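Local coordinates for protein 2-dehydro-3-deoxy-D-arabinonate dehydratase (Sulfolobus solfataricus, PDB 2Q18) that catalyses the dehydration of 2-dehydro-3-deoxy-D-arabinonate to 2,5-dioxopentanoate in a pentose oxidation pathway, using magnesium or calcium and working as a homotetramer, at residues S55-F60 with I65-P70; I71-V76 with N122-H127; E129-R134 with I161-S166; L210-E215 with I258-D263; I271-I276 with T281-V286. All coordinates share one frame; numbering follows the deposited sequence.

Interaction 1: residues S55-F60 with I65-P70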
# COMPACT_ATOMS: atom_id res chain seq x y z
N SER A 55 5.80 16.62 30.63
CA SER A 55 4.60 15.95 31.14
C SER A 55 4.43 14.54 30.60
O SER A 55 4.04 13.64 31.35
CB SER A 55 3.33 16.76 30.83
OG SER A 55 3.25 17.90 31.65
N LEU A 56 4.72 14.35 29.31
CA LEU A 56 4.68 13.01 28.70
C LEU A 56 5.63 12.05 29.40
O LEU A 56 5.28 10.90 29.64
CB LEU A 56 5.00 13.06 27.20
CG LEU A 56 3.90 13.46 26.21
CD1 LEU A 56 4.49 13.55 24.80
CD2 LEU A 56 2.73 12.47 26.24
N LEU A 57 6.83 12.53 29.72
CA LEU A 57 7.81 11.73 30.47
C LEU A 57 7.27 11.27 31.83
O LEU A 57 7.47 10.12 32.21
CB LEU A 57 9.11 12.52 30.67
CG LEU A 57 9.96 12.90 29.45
CD1 LEU A 57 11.17 13.70 29.89
CD2 LEU A 57 10.40 11.67 28.65
N LYS A 58 6.58 12.17 32.53
CA LYS A 58 6.10 11.90 33.89
C LYS A 58 4.76 11.18 33.92
O LYS A 58 4.57 10.25 34.70
CB LYS A 58 6.00 13.21 34.69
CG LYS A 58 7.34 13.83 35.03
CD LYS A 58 7.19 15.30 35.39
CE LYS A 58 8.56 15.96 35.51
NZ LYS A 58 8.49 17.46 35.48
N SER A 59 3.83 11.61 33.06
CA SER A 59 2.46 11.12 33.09
C SER A 59 2.10 10.15 31.96
O SER A 59 1.00 9.58 31.97
CB SER A 59 1.48 12.31 33.11
OG SER A 59 1.75 13.16 34.20
N PHE A 60 3.02 9.96 31.01
CA PHE A 60 2.89 8.97 29.92
C PHE A 60 1.85 9.32 28.85
O PHE A 60 2.12 9.22 27.64
CB PHE A 60 2.64 7.54 30.43
CG PHE A 60 3.59 7.08 31.52
CD1 PHE A 60 4.86 7.64 31.67
CD2 PHE A 60 3.21 6.06 32.38
CE1 PHE A 60 5.71 7.21 32.67
CE2 PHE A 60 4.07 5.61 33.38
CZ PHE A 60 5.32 6.19 33.53
N ILE A 65 -2.82 11.67 23.35
CA ILE A 65 -1.50 11.16 22.96
C ILE A 65 -0.81 10.42 24.11
O ILE A 65 -0.88 10.83 25.27
CB ILE A 65 -0.57 12.26 22.37
CG1 ILE A 65 -0.12 13.27 23.45
CG2 ILE A 65 -1.24 12.97 21.18
CD1 ILE A 65 0.97 14.24 22.99
N ARG A 66 -0.13 9.33 23.77
CA ARG A 66 0.61 8.54 24.75
C ARG A 66 1.99 8.19 24.22
O ARG A 66 2.13 7.67 23.10
CB ARG A 66 -0.17 7.26 25.09
CG ARG A 66 0.49 6.40 26.17
CD ARG A 66 -0.32 5.14 26.48
NE ARG A 66 -0.45 4.24 25.34
CZ ARG A 66 0.50 3.40 24.91
NH1 ARG A 66 1.68 3.36 25.51
NH2 ARG A 66 0.26 2.62 23.87
N ILE A 67 3.02 8.47 25.02
CA ILE A 67 4.40 8.15 24.64
C ILE A 67 4.56 6.63 24.52
O ILE A 67 3.89 5.86 25.22
CB ILE A 67 5.43 8.80 25.61
CG1 ILE A 67 6.84 8.77 25.01
CG2 ILE A 67 5.36 8.16 27.02
CD1 ILE A 67 7.86 9.66 25.73
N THR A 68 5.43 6.20 23.61
CA THR A 68 5.65 4.77 23.39
C THR A 68 7.11 4.52 22.99
O THR A 68 7.96 5.38 23.21
CB THR A 68 4.61 4.18 22.37
OG1 THR A 68 4.76 2.75 22.29
CG2 THR A 68 4.75 4.81 20.98
N LYS A 69 7.40 3.35 22.42
CA LYS A 69 8.71 3.09 21.81
C LYS A 69 8.99 4.20 20.79
O LYS A 69 8.12 4.51 19.98
CB LYS A 69 8.72 1.74 21.09
CG LYS A 69 8.63 0.53 22.00
CD LYS A 69 8.47 -0.76 21.19
CE LYS A 69 7.03 -0.93 20.71
NZ LYS A 69 6.76 -2.30 20.23
N PRO A 70 10.18 4.83 20.86
CA PRO A 70 10.51 5.88 19.90
C PRO A 70 10.64 5.40 18.44
O PRO A 70 10.44 6.19 17.51
CB PRO A 70 11.85 6.44 20.41
CG PRO A 70 12.41 5.38 21.27
CD PRO A 70 11.25 4.63 21.86
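I67 reaches from its strand toward the last turn of helix 53-59, and its branches show how one beta-branched side chain can fill the angle between a helix end and a strand. CB lies beside the carbonyl of F60. With CG1 anti to the backbone N (chi1 -165°), CG2 is turned inward and sits 3.5 Å from F60 O, with L56 O a little farther off. CG1 then carries CD1 on to a loose contact with L57 CD2 at 4.4 Å. The backbone of the same residue also joins in: I67 N gives a hydrogen bond of 2.9 Å to F60 O. A second hydrogen shares that oxygen, since R66 CA approaches F60 O at 3.3 Å as a CA-H...O contact. F60 is the first residue to leave the helix, with a positive phi, which probably helps turn its carbonyl to the strand. Farther along, L56 and I65 cross at about a right angle, their CD1 methyls 4.0 Å apart, while R66 NH1 forms a salt bridge with E129. The short helix and strand segments cross at -74°, their axes approaching to 8.4 Å. This is a helix packed across a tight beta hairpin, strands 61-62 and 65-67, with a backbone bond between I67 and F60, the residue just before strand 61-62.

Interaction 2: residues I71-V76 with N122-H127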
# COMPACT_ATOMS: atom_id res chain seq x y z
N ILE A 71 10.98 4.13 18.25
CA ILE A 71 10.99 3.49 16.92
C ILE A 71 10.50 2.06 17.04
O ILE A 71 10.39 1.53 18.15
CB ILE A 71 12.42 3.45 16.26
CG1 ILE A 71 13.40 2.59 17.08
CG2 ILE A 71 12.96 4.87 15.98
CD1 ILE A 71 14.74 2.32 16.40
N ASP A 72 10.19 1.45 15.90
CA ASP A 72 10.01 0.01 15.82
C ASP A 72 11.32 -0.60 15.32
O ASP A 72 11.59 -0.57 14.11
CB ASP A 72 8.85 -0.35 14.87
CG ASP A 72 7.51 0.22 15.34
OD1 ASP A 72 7.16 0.02 16.52
OD2 ASP A 72 6.81 0.86 14.52
N PRO A 73 12.15 -1.14 16.23
CA PRO A 73 13.44 -1.69 15.79
C PRO A 73 13.22 -3.04 15.11
O PRO A 73 12.68 -3.96 15.73
CB PRO A 73 14.22 -1.85 17.10
CG PRO A 73 13.16 -2.07 18.14
CD PRO A 73 11.94 -1.32 17.68
N PRO A 74 13.61 -3.16 13.82
CA PRO A 74 13.31 -4.41 13.13
C PRO A 74 13.93 -5.62 13.82
O PRO A 74 13.34 -6.70 13.81
CB PRO A 74 13.90 -4.20 11.73
CG PRO A 74 13.97 -2.70 11.58
CD PRO A 74 14.32 -2.21 12.95
N GLU A 75 15.10 -5.43 14.43
CA GLU A 75 15.75 -6.47 15.21
C GLU A 75 16.35 -5.87 16.46
O GLU A 75 16.81 -4.72 16.45
CB GLU A 75 16.86 -7.17 14.39
CG GLU A 75 16.33 -7.90 13.16
CD GLU A 75 17.42 -8.62 12.36
OE1 GLU A 75 18.58 -8.70 12.82
OE2 GLU A 75 17.08 -9.11 11.27
N VAL A 76 16.34 -6.64 17.54
CA VAL A 76 17.05 -6.25 18.76
C VAL A 76 18.02 -7.36 19.15
O VAL A 76 17.64 -8.53 19.26
CB VAL A 76 16.09 -5.94 19.95
CG1 VAL A 76 16.89 -5.47 21.16
CG2 VAL A 76 15.06 -4.89 19.56
N ASN A 122 7.64 -6.38 18.11
CA ASN A 122 6.40 -6.67 18.83
C ASN A 122 6.62 -7.25 20.23
O ASN A 122 5.69 -7.30 21.03
CB ASN A 122 5.51 -7.60 18.01
CG ASN A 122 6.13 -8.97 17.80
OD1 ASN A 122 7.25 -9.09 17.31
ND2 ASN A 122 5.40 -10.02 18.17
N ARG A 123 7.84 -7.72 20.51
CA ARG A 123 8.19 -8.21 21.84
C ARG A 123 8.78 -7.11 22.73
O ARG A 123 9.07 -7.33 23.90
CB ARG A 123 9.16 -9.40 21.75
CG ARG A 123 8.54 -10.69 21.20
CD ARG A 123 9.58 -11.81 21.17
NE ARG A 123 9.02 -13.09 20.73
CZ ARG A 123 8.94 -13.49 19.46
NH1 ARG A 123 9.36 -12.71 18.48
NH2 ARG A 123 8.42 -14.68 19.17
N CYS A 124 8.95 -5.91 22.16
CA CYS A 124 9.46 -4.76 22.89
C CYS A 124 8.33 -3.85 23.35
O CYS A 124 7.27 -3.79 22.73
CB CYS A 124 10.41 -3.94 22.02
SG CYS A 124 11.83 -4.84 21.40
N VAL A 125 8.57 -3.14 24.46
CA VAL A 125 7.65 -2.12 24.96
C VAL A 125 8.42 -0.83 25.19
O VAL A 125 9.65 -0.82 25.13
CB VAL A 125 6.91 -2.57 26.26
CG1 VAL A 125 6.21 -3.91 26.05
CG2 VAL A 125 7.87 -2.64 27.44
N GLY A 126 7.69 0.25 25.44
CA GLY A 126 8.31 1.55 25.66
C GLY A 126 8.05 2.13 27.04
O GLY A 126 7.51 1.46 27.92
N HIS A 127 8.47 3.38 27.20
CA HIS A 127 8.24 4.16 28.41
C HIS A 127 6.77 4.13 28.82
O HIS A 127 5.89 4.41 28.00
CB HIS A 127 8.71 5.60 28.16
CG HIS A 127 8.76 6.45 29.39
ND1 HIS A 127 9.59 6.18 30.45
CD2 HIS A 127 8.11 7.60 29.70
CE1 HIS A 127 9.44 7.11 31.38
NE2 HIS A 127 8.55 7.99 30.94
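C124 O takes a hydrogen bond from K69 NZ, whose ammonium group also reaches the carbonyl of P121, while the thiol of C124 makes the contact with V76. No hydrogen bond joins segments 71-76 and 122-127 directly; what joins them is sulfur against hydrocarbon. C124 SG lies beside its own backbone N, anti to the carbonyl carbon (chi1 -58°), and from there meets V76 CG2 at 3.7 Å. The ring of P73 comes to the same sulfur more loosely, its CG 4.5 Å from C124 SG. V76 divides its two methyls between different neighbours: CG2 is spent on the thiol, whereas CG1, anti to the backbone N, touches the sulfur of M162. All three residues of the contact are buried, and C188 and A119 also pack on C124. The shared area is small. The side chain of V76 lies about 8 Å from those of the magnesium ligands D164 and E145, so this is core packing beside the metal site. Farther out, both segments face the second subunit, where R123 of that subunit pairs with E75 and its E75 with R123. V76 opens strand 76-80, which runs antiparallel to strand 114-119 and parallel to strand 250-253; on the other side of the contact, V125 bonds through its backbone to C188 and F190, placing the short, weakly bonded strand 124-125 parallel to strand 188-195.

Interaction 3: residues E129-R134 with I161-S166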
# COMPACT_ATOMS: atom_id res chain seq x y z
N GLU A 129 4.92 1.59 29.56
CA GLU A 129 4.25 0.35 29.22
C GLU A 129 4.84 -0.77 30.07
O GLU A 129 5.94 -0.63 30.60
CB GLU A 129 4.39 0.05 27.72
CG GLU A 129 3.96 1.23 26.84
CD GLU A 129 4.20 1.02 25.34
OE1 GLU A 129 5.03 0.15 24.97
OE2 GLU A 129 3.57 1.74 24.54
N ALA A 130 4.12 -1.88 30.18
CA ALA A 130 4.54 -2.96 31.07
C ALA A 130 5.54 -3.93 30.44
O ALA A 130 5.34 -4.42 29.33
CB ALA A 130 3.32 -3.73 31.58
N ILE A 131 6.63 -4.19 31.17
CA ILE A 131 7.49 -5.34 30.90
C ILE A 131 6.87 -6.56 31.58
O ILE A 131 5.96 -6.43 32.40
CB ILE A 131 8.96 -5.12 31.37
CG1 ILE A 131 9.02 -4.75 32.87
CG2 ILE A 131 9.65 -4.06 30.51
CD1 ILE A 131 10.43 -4.76 33.47
N ALA A 132 7.35 -7.75 31.22
CA ALA A 132 6.73 -8.97 31.72
C ALA A 132 7.71 -9.92 32.39
O ALA A 132 8.91 -9.91 32.09
CB ALA A 132 5.96 -9.68 30.60
N VAL A 133 7.19 -10.72 33.32
CA VAL A 133 7.91 -11.82 33.94
C VAL A 133 7.21 -13.07 33.44
O VAL A 133 5.99 -13.17 33.54
CB VAL A 133 7.86 -11.76 35.50
CG1 VAL A 133 8.48 -13.00 36.13
CG2 VAL A 133 8.55 -10.51 36.02
N ARG A 134 7.98 -14.00 32.88
CA ARG A 134 7.44 -15.26 32.38
C ARG A 134 6.67 -15.98 33.49
O ARG A 134 7.05 -15.92 34.66
CB ARG A 134 8.57 -16.17 31.87
CG ARG A 134 9.26 -15.70 30.58
CD ARG A 134 10.38 -16.69 30.17
NE ARG A 134 9.84 -18.04 30.05
CZ ARG A 134 9.62 -18.67 28.90
NH1 ARG A 134 9.93 -18.11 27.74
NH2 ARG A 134 9.10 -19.89 28.93
N ILE A 161 18.14 4.04 26.32
CA ILE A 161 18.17 3.16 27.48
C ILE A 161 17.43 1.88 27.11
O ILE A 161 16.36 1.96 26.53
CB ILE A 161 17.46 3.79 28.70
CG1 ILE A 161 18.02 5.19 29.00
CG2 ILE A 161 17.53 2.87 29.92
CD1 ILE A 161 17.12 6.04 29.89
N MET A 162 18.00 0.72 27.42
CA MET A 162 17.25 -0.53 27.23
C MET A 162 17.24 -1.36 28.50
O MET A 162 18.24 -1.42 29.22
CB MET A 162 17.80 -1.35 26.05
CG MET A 162 17.03 -2.68 25.77
SD MET A 162 17.32 -3.42 24.11
CE MET A 162 16.25 -2.37 23.13
N ASP A 163 16.11 -2.00 28.76
CA ASP A 163 16.00 -3.00 29.81
C ASP A 163 15.97 -4.37 29.15
O ASP A 163 14.99 -4.72 28.49
CB ASP A 163 14.73 -2.76 30.63
CG ASP A 163 14.61 -3.68 31.85
OD1 ASP A 163 15.43 -4.61 32.00
OD2 ASP A 163 13.68 -3.47 32.65
N ASP A 164 17.04 -5.13 29.32
CA ASP A 164 17.09 -6.52 28.87
C ASP A 164 16.51 -7.39 29.98
O ASP A 164 17.24 -7.89 30.84
CB ASP A 164 18.54 -6.92 28.52
CG ASP A 164 18.69 -8.39 28.12
OD1 ASP A 164 17.68 -9.13 28.07
OD2 ASP A 164 19.83 -8.82 27.86
N VAL A 165 15.19 -7.57 29.95
CA VAL A 165 14.49 -8.33 30.99
C VAL A 165 14.84 -9.81 30.86
O VAL A 165 14.64 -10.42 29.81
CB VAL A 165 12.96 -8.11 30.95
CG1 VAL A 165 12.28 -8.71 32.17
CG2 VAL A 165 12.62 -6.62 30.84
N SER A 166 15.37 -10.39 31.94
CA SER A 166 16.00 -11.71 31.89
C SER A 166 15.51 -12.66 32.97
O SER A 166 15.60 -12.36 34.16
CB SER A 166 17.52 -11.56 31.99
OG SER A 166 18.00 -10.59 31.08
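A chi1 of 55° sets I131 CG1 between the backbone N and the carbonyl carbon, and the nearly extended chain beyond it delivers CD1 to strand 156-167; V165, with CG1 anti to its backbone N (chi1 -171°), turns CG2 to meet it. In the FAH-family fold of this enzyme, the contact lies next to the metal site, to which D164 contributes as a magnesium ligand. V165 CG2 rests against two methyls of I131 on one side, I131 CD1 and I131 CG2, each 3.9 Å away. The other methyl, V165 CG1, comes to 3.6 Å from A132 O, a carbonyl already bonded to the hydroxyl of Y184. D163 crosses I131 at about a right angle and brings OD2 to 3.6 Å from I131 CD1, an apolar neighbour for one carboxylate oxygen; the other, OD1, accepts the backbone N-H of E143, itself a magnesium ligand. D163 is thus probably a second-shell residue, bonded to the backbone of a metal ligand. Consecutive residues of this strand differ in role: D163 and V165 point toward strand 131-133, while the carboxylate of D164 forms salt bridges with K118 and K182. Just beyond D164 the chain is pinned by a side-chain bond: S166 OG, which also bonds to the substrate-binding K182, donates to D164 O at 2.8 Å, approaching from 50° above the carbonyl plane.

Interaction 4: residues L210-E215 with I258-D263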
# COMPACT_ATOMS: atom_id res chain seq x y z
N LEU A 210 19.72 1.98 38.28
CA LEU A 210 18.52 1.15 38.33
C LEU A 210 17.81 1.29 39.68
O LEU A 210 18.45 1.26 40.74
CB LEU A 210 18.88 -0.33 38.09
CG LEU A 210 17.81 -1.39 38.40
CD1 LEU A 210 16.64 -1.33 37.42
CD2 LEU A 210 18.41 -2.79 38.41
N LYS A 211 16.49 1.43 39.63
CA LYS A 211 15.63 1.37 40.81
C LYS A 211 14.47 0.43 40.55
O LYS A 211 13.82 0.50 39.50
CB LYS A 211 15.10 2.76 41.16
CG LYS A 211 16.12 3.68 41.79
CD LYS A 211 15.65 5.14 41.80
CE LYS A 211 14.53 5.37 42.80
NZ LYS A 211 14.20 6.83 42.92
N ILE A 212 14.24 -0.48 41.49
CA ILE A 212 13.04 -1.29 41.50
C ILE A 212 12.16 -0.80 42.65
O ILE A 212 12.56 -0.86 43.82
CB ILE A 212 13.35 -2.80 41.64
CG1 ILE A 212 14.31 -3.26 40.53
CG2 ILE A 212 12.05 -3.61 41.64
CD1 ILE A 212 14.94 -4.63 40.75
N VAL A 213 10.98 -0.30 42.31
CA VAL A 213 10.07 0.27 43.29
C VAL A 213 8.90 -0.68 43.51
O VAL A 213 8.19 -1.04 42.57
CB VAL A 213 9.57 1.68 42.86
CG1 VAL A 213 8.64 2.28 43.92
CG2 VAL A 213 10.74 2.61 42.61
N ARG A 214 8.75 -1.12 44.76
CA ARG A 214 7.69 -2.05 45.15
C ARG A 214 6.79 -1.37 46.17
O ARG A 214 7.25 -1.00 47.25
CB ARG A 214 8.30 -3.32 45.75
CG ARG A 214 7.29 -4.41 46.08
CD ARG A 214 7.97 -5.76 46.25
NE ARG A 214 8.63 -6.18 45.02
CZ ARG A 214 9.39 -7.27 44.89
NH1 ARG A 214 9.94 -7.55 43.71
NH2 ARG A 214 9.59 -8.08 45.92
N GLU A 215 5.52 -1.19 45.82
CA GLU A 215 4.56 -0.48 46.67
C GLU A 215 5.14 0.81 47.28
O GLU A 215 5.00 1.05 48.48
CB GLU A 215 4.02 -1.42 47.77
CG GLU A 215 3.09 -2.51 47.25
CD GLU A 215 2.66 -3.50 48.33
OE1 GLU A 215 3.51 -3.90 49.16
OE2 GLU A 215 1.48 -3.89 48.33
N ILE A 258 24.86 -3.78 36.53
CA ILE A 258 23.98 -3.71 37.70
C ILE A 258 23.15 -4.99 37.80
O ILE A 258 22.25 -5.24 36.99
CB ILE A 258 23.08 -2.45 37.70
CG1 ILE A 258 23.93 -1.18 37.58
CG2 ILE A 258 22.22 -2.39 38.97
CD1 ILE A 258 23.18 0.04 37.10
N VAL A 259 23.47 -5.80 38.81
CA VAL A 259 22.86 -7.10 38.98
C VAL A 259 22.32 -7.24 40.41
O VAL A 259 23.09 -7.50 41.34
CB VAL A 259 23.86 -8.26 38.68
CG1 VAL A 259 23.18 -9.61 38.77
CG2 VAL A 259 24.51 -8.08 37.30
N PRO A 260 21.00 -7.05 40.59
CA PRO A 260 20.36 -7.29 41.89
C PRO A 260 20.57 -8.73 42.37
O PRO A 260 20.90 -9.62 41.57
CB PRO A 260 18.88 -7.03 41.61
CG PRO A 260 18.87 -6.10 40.45
CD PRO A 260 20.02 -6.55 39.60
N GLY A 261 20.38 -8.96 43.67
CA GLY A 261 20.59 -10.26 44.27
C GLY A 261 19.50 -11.26 43.95
O GLY A 261 18.51 -10.93 43.29
N ARG A 262 19.68 -12.49 44.43
CA ARG A 262 18.76 -13.59 44.16
C ARG A 262 17.39 -13.41 44.81
O ARG A 262 16.41 -14.04 44.39
CB ARG A 262 19.38 -14.92 44.60
CG ARG A 262 18.80 -16.15 43.89
CD ARG A 262 19.68 -17.38 44.08
NE ARG A 262 21.00 -17.20 43.48
CZ ARG A 262 22.00 -18.08 43.58
NH1 ARG A 262 23.17 -17.82 43.00
NH2 ARG A 262 21.84 -19.21 44.26
N ASP A 263 17.31 -12.54 45.82
CA ASP A 263 16.04 -12.24 46.49
C ASP A 263 15.33 -11.03 45.88
O ASP A 263 14.23 -10.66 46.32
CB ASP A 263 16.26 -12.04 48.00
CG ASP A 263 17.21 -10.89 48.33
OD1 ASP A 263 18.00 -10.48 47.45
OD2 ASP A 263 17.18 -10.41 49.48
O HOH W 1 11.47 -10.36 45.07
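L210 and I258 supply the centre of the apolar part of this contact, in which a strand lends its inward side chains to a long irregular loop. L210 CG stands anti to the backbone N (chi1 168°), which, with chi2 69°, sets CD2 against two loop residues: I258 CG2 at 3.9 Å and P260 CG at the same distance from L210 CD2. The two meetings differ in kind. I258 slants past L210, and its CG2 also lies 4.0 Å from L210 CB; with P260, L210 CD2 meets the CG corner of the ring end-on. Two residues on, I212 CD1 adds a looser touch on P260 CG at 4.2 Å. L210 is hemmed in besides by P142 and P144 of strand 140-150 and by V272 and I274 of the neighbouring strand.

The polar part is carried by water. R214 NH2 donates to water 1 at 3.1 Å, the water lying at the edge of the guanidinium and in its plane, and the same water donates to D263 O over 3.0 Å. The guanidinium is held elsewhere as well: NH1 forms a salt bridge with D270 and a hydrogen bond with G265 O, and the cation makes a cation-pi contact with F219. With so many partners its plane probably has little freedom to turn.

The same loop holds T256, a substrate-binding residue two positions before I258, whose hydroxyl bonds to I258 N. The contact therefore joins strand 207-214 to the loop flanking the substrate site of this FAH-family fold, where P260 comes within about 7 Å, side chain to side chain, of the magnesium ligand E143.

Interaction 5: residues I271-I276 with T281-V286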
# COMPACT_ATOMS: atom_id res chain seq x y z
N ILE A 271 7.71 -1.35 39.83
CA ILE A 271 8.07 -0.31 38.88
C ILE A 271 9.58 -0.32 38.71
O ILE A 271 10.33 -0.16 39.68
CB ILE A 271 7.60 1.11 39.32
CG1 ILE A 271 6.12 1.13 39.76
CG2 ILE A 271 7.90 2.14 38.22
CD1 ILE A 271 5.09 0.67 38.72
N VAL A 272 10.02 -0.51 37.47
CA VAL A 272 11.44 -0.50 37.13
C VAL A 272 11.78 0.85 36.50
O VAL A 272 11.16 1.26 35.52
CB VAL A 272 11.81 -1.67 36.18
CG1 VAL A 272 13.28 -1.60 35.77
CG2 VAL A 272 11.50 -3.01 36.83
N GLU A 273 12.76 1.53 37.09
CA GLU A 273 13.19 2.83 36.62
C GLU A 273 14.67 2.77 36.32
O GLU A 273 15.46 2.35 37.16
CB GLU A 273 12.91 3.91 37.67
CG GLU A 273 11.48 3.92 38.21
CD GLU A 273 11.26 4.95 39.32
OE1 GLU A 273 12.23 5.62 39.73
OE2 GLU A 273 10.10 5.09 39.77
N ILE A 274 15.04 3.18 35.11
CA ILE A 274 16.43 3.16 34.68
C ILE A 274 16.81 4.53 34.13
O ILE A 274 16.19 5.02 33.19
CB ILE A 274 16.73 2.06 33.63
CG1 ILE A 274 16.34 0.68 34.17
CG2 ILE A 274 18.21 2.08 33.22
CD1 ILE A 274 16.10 -0.38 33.11
N THR A 275 17.82 5.13 34.75
CA THR A 275 18.29 6.44 34.36
C THR A 275 19.66 6.33 33.72
O THR A 275 20.53 5.60 34.21
CB THR A 275 18.36 7.39 35.59
OG1 THR A 275 17.09 7.37 36.26
CG2 THR A 275 18.68 8.82 35.17
N ILE A 276 19.85 7.03 32.60
CA ILE A 276 21.16 7.17 31.98
C ILE A 276 21.41 8.64 31.69
O ILE A 276 20.53 9.34 31.18
CB ILE A 276 21.32 6.32 30.69
CG1 ILE A 276 21.15 4.82 31.00
CG2 ILE A 276 22.68 6.58 30.02
CD1 ILE A 276 21.44 3.88 29.84
N THR A 281 15.08 8.95 31.87
CA THR A 281 14.68 7.85 32.75
C THR A 281 13.58 7.05 32.08
O THR A 281 12.52 7.59 31.75
CB THR A 281 14.22 8.37 34.14
OG1 THR A 281 15.29 9.07 34.77
CG2 THR A 281 13.79 7.20 35.03
N LEU A 282 13.84 5.77 31.88
CA LEU A 282 12.87 4.83 31.34
C LEU A 282 12.12 4.18 32.49
O LEU A 282 12.74 3.60 33.39
CB LEU A 282 13.57 3.76 30.49
CG LEU A 282 12.74 2.61 29.93
CD1 LEU A 282 11.78 3.09 28.84
CD2 LEU A 282 13.65 1.51 29.39
N ILE A 283 10.79 4.25 32.45
CA ILE A 283 9.95 3.74 33.54
C ILE A 283 8.93 2.73 33.02
O ILE A 283 8.12 3.04 32.14
CB ILE A 283 9.22 4.90 34.28
CG1 ILE A 283 10.23 5.89 34.87
CG2 ILE A 283 8.28 4.35 35.36
CD1 ILE A 283 9.63 7.25 35.24
N THR A 284 8.97 1.52 33.56
CA THR A 284 8.04 0.48 33.15
C THR A 284 7.47 -0.29 34.35
O THR A 284 8.23 -0.84 35.16
CB THR A 284 8.70 -0.55 32.19
OG1 THR A 284 9.76 -1.23 32.86
CG2 THR A 284 9.24 0.13 30.92
N PRO A 285 6.13 -0.35 34.46
CA PRO A 285 5.51 -1.29 35.40
C PRO A 285 5.75 -2.73 34.97
O PRO A 285 6.12 -2.99 33.82
CB PRO A 285 4.02 -0.95 35.32
CG PRO A 285 3.84 -0.24 34.01
CD PRO A 285 5.13 0.47 33.74
N VAL A 286 5.55 -3.66 35.90
CA VAL A 286 5.82 -5.07 35.67
C VAL A 286 4.52 -5.85 35.74
O VAL A 286 3.69 -5.62 36.63
CB VAL A 286 6.84 -5.63 36.69
CG1 VAL A 286 7.08 -7.12 36.48
CG2 VAL A 286 8.15 -4.87 36.62
O HOH W 2 12.89 0.97 33.33
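V272 and V286 meet through their CG2 methyls at 3.8 Å, and on the opposite face I271 packs obliquely on I283, CG2 to CG2 at 3.6 Å, while I271 CD1 reaches P285 CB at 3.9 Å. E273 runs alongside I283, its aliphatic CG against I283 CG1, before its carboxylate reaches a long, weak ion pair with K211. Between these faces four backbone hydrogen bonds stitch an antiparallel ladder, V272 with T284 and I274 with L282, each pair bonded both ways. Two of the acceptors have a second donor: water 2 donates to V272 O at 2.8 Å and to L282 O at 2.6 Å. At the polar end, T275 and T281 form a non-hydrogen-bonded pair whose side chains are joined by a hydrogen bond, T275 OG1 to T281 OG1 at 2.9 Å, in which either could be the donor. Both put OG1 beside the backbone N (chi1 -53° and -60°), bringing the hydroxyls together. Replacing T281 with a valine would probably leave T275 OG1 without its mate across the hairpin. The hairpin sits inside a mixed sheet: strand 207-214 flanks 271-276, strand 131-133 runs parallel beside 280-288, and V272 and I274 pack on D163.

From the N terminus the five contacts follow in series, none enclosing or crossing another. Interaction 1 spans four intervening residues, part of a hairpin; interaction 2 closes a loop of 45, interaction 3 one of 26 and interaction 4 one of 42, and interaction 5 again spans four residues within a hairpin. They are joined laterally instead. H127 of interaction 2 bonds to L57 O of interaction 1 and to I283 N of interaction 5, while E129 of interaction 3 bonds to T68 OG1 of interaction 1. Strands 131-133, 280-288, 271-276 and 207-214 lie side by side, so interactions 3, 4 and 5 share one sheet, and strand 156-167 brings the metal-binding region against it.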